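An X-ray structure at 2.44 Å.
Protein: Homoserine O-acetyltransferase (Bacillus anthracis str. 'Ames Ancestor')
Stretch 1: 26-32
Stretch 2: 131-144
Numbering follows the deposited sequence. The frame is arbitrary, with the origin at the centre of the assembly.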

# COMPACT_ATOMS: atom_id res chain seq x y z
N PRO A 26 -16.38 -10.55 -27.91
CA PRO A 26 -17.21 -11.60 -27.32
C PRO A 26 -16.99 -11.74 -25.80
O PRO A 26 -15.86 -11.65 -25.31
CB PRO A 26 -16.74 -12.90 -28.03
CG PRO A 26 -15.96 -12.47 -29.22
CD PRO A 26 -15.46 -11.07 -28.95
N VAL A 27 -18.07 -12.01 -25.08
CA VAL A 27 -18.03 -12.21 -23.64
C VAL A 27 -18.87 -13.42 -23.24
O VAL A 27 -19.81 -13.78 -23.94
CB VAL A 27 -18.58 -10.96 -22.90
CG1 VAL A 27 -17.75 -9.69 -23.25
CG2 VAL A 27 -19.99 -10.75 -23.26
N GLN A 28 -18.53 -14.02 -22.10
CA GLN A 28 -19.34 -15.05 -21.47
C GLN A 28 -19.46 -14.70 -19.99
O GLN A 28 -18.68 -13.93 -19.46
CB GLN A 28 -18.68 -16.42 -21.59
CG GLN A 28 -17.22 -16.40 -21.10
CD GLN A 28 -16.54 -17.76 -21.11
OE1 GLN A 28 -17.00 -18.70 -21.75
NE2 GLN A 28 -15.43 -17.87 -20.36
N MSE A 29 -20.43 -15.32 -19.33
CA MSE A 29 -20.79 -15.00 -17.98
C MSE A 29 -21.43 -16.21 -17.32
O MSE A 29 -22.49 -16.66 -17.74
CB MSE A 29 -21.78 -13.84 -18.01
CG MSE A 29 -22.05 -13.22 -16.64
SE MSE A 29 -23.44 -11.85 -16.78
CE MSE A 29 -22.59 -10.43 -15.90
N GLY A 30 -20.83 -16.72 -16.27
CA GLY A 30 -21.45 -17.82 -15.55
C GLY A 30 -22.61 -17.32 -14.74
O GLY A 30 -22.66 -16.16 -14.41
N TYR A 31 -23.56 -18.17 -14.42
CA TYR A 31 -24.60 -17.78 -13.47
C TYR A 31 -25.23 -19.00 -12.86
O TYR A 31 -24.94 -20.12 -13.26
CB TYR A 31 -25.68 -16.92 -14.12
CG TYR A 31 -26.57 -17.62 -15.13
CD1 TYR A 31 -27.81 -18.08 -14.78
CD2 TYR A 31 -26.17 -17.77 -16.46
CE1 TYR A 31 -28.63 -18.72 -15.70
CE2 TYR A 31 -27.01 -18.39 -17.42
CZ TYR A 31 -28.23 -18.87 -17.03
OH TYR A 31 -29.08 -19.50 -17.92
N GLU A 32 -26.09 -18.77 -11.88
CA GLU A 32 -26.76 -19.86 -11.24
C GLU A 32 -28.03 -19.31 -10.63
O GLU A 32 -28.10 -18.11 -10.41
CB GLU A 32 -25.84 -20.54 -10.21
CG GLU A 32 -25.59 -19.75 -8.94
CD GLU A 32 -24.44 -20.30 -8.15
OE1 GLU A 32 -23.33 -20.31 -8.72
OE2 GLU A 32 -24.63 -20.71 -6.96
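Stretch 2 (131-144) DVARMQCELIKDMG

Stretch 2 is a helix that packs across the strand of stretch 1 mainly through apolar side chains, with no hydrogen bond between the two.

Residues 131-142 are helical, and the helix begins earlier in the chain. Its backbone follows the regular i to i-4 pattern, from Met 135 N to Asp 131 O at 3.1 Å through to Met 143 N to Leu 139 O at 2.9 Å. Gly 144 is the first residue to leave helical phi/psi. It has a positive phi, 85°, which favours glycine, and the turn closes as a Schellman motif. Gly 144 N donates to Lys 141 O at 2.7 Å.

The helix axis crosses the strand 26-32 at -72° and comes within 10.1 Å of it. The N-to-C directions are 72° apart, so the two elements run neither parallel nor antiparallel. The nearest CA atoms are those of Met 29 and Met 135, 8.2 Å apart. That spacing leaves room for a layer of side chains. The contact buries 400 Å², both sides summed.

On the strand, Val 27, Met 29 and Tyr 31 point toward the helix. Gln 28 points away, as expected for alternation along an extended chain. In stretch 2, Met 135 and Leu 139 on the helix, and Met 143 just after it, point toward the strand. They are spaced four residues apart, so they fall on nearly the same side.

Met 135 is a selenomethionine with chi1 m, chi2 t and chi3 p. Its CE is 3.8 Å from Met 29 CB and 4.0 Å from Val 27 CG2. The same methyl, Met 135 CE, also lies 4.1 Å from Gln 28 O, so it rests against backbone as well as side chains.

Met 29, also selenomethionine, has the largest area covered by the other stretch. Its chi1 and chi2 are both t, so the chain is extended as far as SE. Its methyl reaches the preceding turn of the helix: Met 29 CE is 4.0 Å from Val 132 CG1 and 3.9 Å from Val 132 O. Met 29 CE also lies 3.7 Å from Gln 136 CG. The side-chain amide of Gln 136 is hydrogen-bonded elsewhere in the structure.

Tyr 31 meets the end of the helix and the residue after it. Leu 139 CD2 sits over one face of its ring, 3.7 Å from the centroid and 19° off the normal, a CH-pi contact. The closest atoms of this pair are Tyr 31 CD2 and Leu 139 CD2, at 3.5 Å. Met 143 SE approaches the ring obliquely, at 4.5 Å from Tyr 31 CE1. The ring hydroxyl is hydrogen-bonded elsewhere in the structure.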

# COMPACT_ATOMS: atom_id res chain seq x y z
N ASP A 131 -21.07 -1.88 -17.14
CA ASP A 131 -20.89 -2.97 -18.13
C ASP A 131 -21.45 -4.28 -17.62
O ASP A 131 -22.14 -4.98 -18.36
CB ASP A 131 -19.44 -3.15 -18.50
CG ASP A 131 -18.92 -2.02 -19.36
OD1 ASP A 131 -19.57 -1.75 -20.39
OD2 ASP A 131 -17.88 -1.39 -19.02
N VAL A 132 -21.24 -4.57 -16.33
CA VAL A 132 -21.75 -5.79 -15.75
C VAL A 132 -23.31 -5.80 -15.72
O VAL A 132 -23.95 -6.81 -16.04
CB VAL A 132 -21.13 -6.08 -14.36
CG1 VAL A 132 -21.87 -7.23 -13.66
CG2 VAL A 132 -19.58 -6.37 -14.49
N ALA A 133 -23.90 -4.67 -15.35
CA ALA A 133 -25.34 -4.50 -15.33
C ALA A 133 -25.91 -4.66 -16.78
O ALA A 133 -26.94 -5.30 -16.96
CB ALA A 133 -25.69 -3.11 -14.74
N ARG A 134 -25.23 -4.13 -17.79
CA ARG A 134 -25.73 -4.29 -19.16
C ARG A 134 -25.71 -5.75 -19.61
O ARG A 134 -26.65 -6.22 -20.24
CB ARG A 134 -24.96 -3.43 -20.16
CG ARG A 134 -24.94 -1.91 -19.80
CD ARG A 134 -25.49 -1.12 -20.94
NE ARG A 134 -25.41 0.34 -20.78
CZ ARG A 134 -26.43 1.13 -20.41
NH1 ARG A 134 -27.64 0.64 -20.09
NH2 ARG A 134 -26.22 2.44 -20.35
N MSE A 135 -24.66 -6.49 -19.25
CA MSE A 135 -24.61 -7.88 -19.57
C MSE A 135 -25.69 -8.66 -18.84
O MSE A 135 -26.41 -9.41 -19.47
CB MSE A 135 -23.25 -8.46 -19.27
CG MSE A 135 -22.24 -8.06 -20.31
SE MSE A 135 -20.46 -8.51 -19.67
CE MSE A 135 -20.75 -10.43 -19.35
N GLN A 136 -25.83 -8.47 -17.54
CA GLN A 136 -26.87 -9.13 -16.77
C GLN A 136 -28.28 -8.90 -17.36
O GLN A 136 -29.10 -9.82 -17.42
CB GLN A 136 -26.86 -8.60 -15.35
CG GLN A 136 -25.69 -9.09 -14.49
CD GLN A 136 -25.72 -8.42 -13.13
OE1 GLN A 136 -26.12 -7.25 -13.00
NE2 GLN A 136 -25.36 -9.16 -12.10
N CYS A 137 -28.54 -7.67 -17.79
CA CYS A 137 -29.79 -7.33 -18.36
C CYS A 137 -30.09 -8.11 -19.65
O CYS A 137 -31.24 -8.51 -19.88
CB CYS A 137 -29.83 -5.84 -18.65
SG CYS A 137 -31.44 -5.30 -19.14
N GLU A 138 -29.07 -8.35 -20.48
CA GLU A 138 -29.26 -9.17 -21.68
C GLU A 138 -29.69 -10.54 -21.29
O GLU A 138 -30.57 -11.13 -21.94
CB GLU A 138 -27.99 -9.34 -22.49
CG GLU A 138 -27.37 -8.07 -22.92
CD GLU A 138 -27.94 -7.58 -24.19
OE1 GLU A 138 -27.16 -7.59 -25.19
OE2 GLU A 138 -29.14 -7.18 -24.19
N LEU A 139 -29.03 -11.08 -20.27
CA LEU A 139 -29.40 -12.41 -19.78
C LEU A 139 -30.83 -12.42 -19.25
O LEU A 139 -31.60 -13.27 -19.60
CB LEU A 139 -28.42 -12.92 -18.70
CG LEU A 139 -28.86 -14.13 -17.86
CD1 LEU A 139 -29.31 -15.24 -18.80
CD2 LEU A 139 -27.76 -14.64 -16.92
N ILE A 140 -31.18 -11.46 -18.40
CA ILE A 140 -32.54 -11.39 -17.83
C ILE A 140 -33.60 -11.31 -18.97
O ILE A 140 -34.58 -12.06 -18.97
CB ILE A 140 -32.67 -10.17 -16.88
CG1 ILE A 140 -31.74 -10.35 -15.65
CG2 ILE A 140 -34.09 -9.99 -16.40
CD1 ILE A 140 -32.11 -11.54 -14.77
N LYS A 141 -33.36 -10.44 -19.94
CA LYS A 141 -34.28 -10.28 -21.05
C LYS A 141 -34.38 -11.58 -21.85
O LYS A 141 -35.48 -12.06 -22.11
CB LYS A 141 -33.93 -9.09 -21.95
CG LYS A 141 -34.21 -7.72 -21.26
CD LYS A 141 -34.08 -6.46 -22.22
CE LYS A 141 -32.60 -6.00 -22.53
NZ LYS A 141 -32.39 -4.51 -22.95
N ASP A 142 -33.24 -12.18 -22.14
CA ASP A 142 -33.22 -13.40 -22.90
C ASP A 142 -33.87 -14.55 -22.19
O ASP A 142 -34.30 -15.50 -22.85
CB ASP A 142 -31.80 -13.79 -23.32
CG ASP A 142 -31.26 -12.90 -24.42
OD1 ASP A 142 -32.01 -12.07 -24.96
OD2 ASP A 142 -30.07 -13.02 -24.74
N MSE A 143 -33.96 -14.49 -20.87
CA MSE A 143 -34.69 -15.49 -20.09
C MSE A 143 -36.18 -15.19 -20.07
O MSE A 143 -36.95 -15.94 -19.51
CB MSE A 143 -34.15 -15.56 -18.66
CG MSE A 143 -32.81 -16.22 -18.55
SE MSE A 143 -32.16 -16.16 -16.69
CE MSE A 143 -33.43 -17.40 -15.87
N GLY A 144 -36.59 -14.08 -20.68
CA GLY A 144 -38.01 -13.75 -20.82
C GLY A 144 -38.57 -13.02 -19.62
O GLY A 144 -39.77 -13.12 -19.36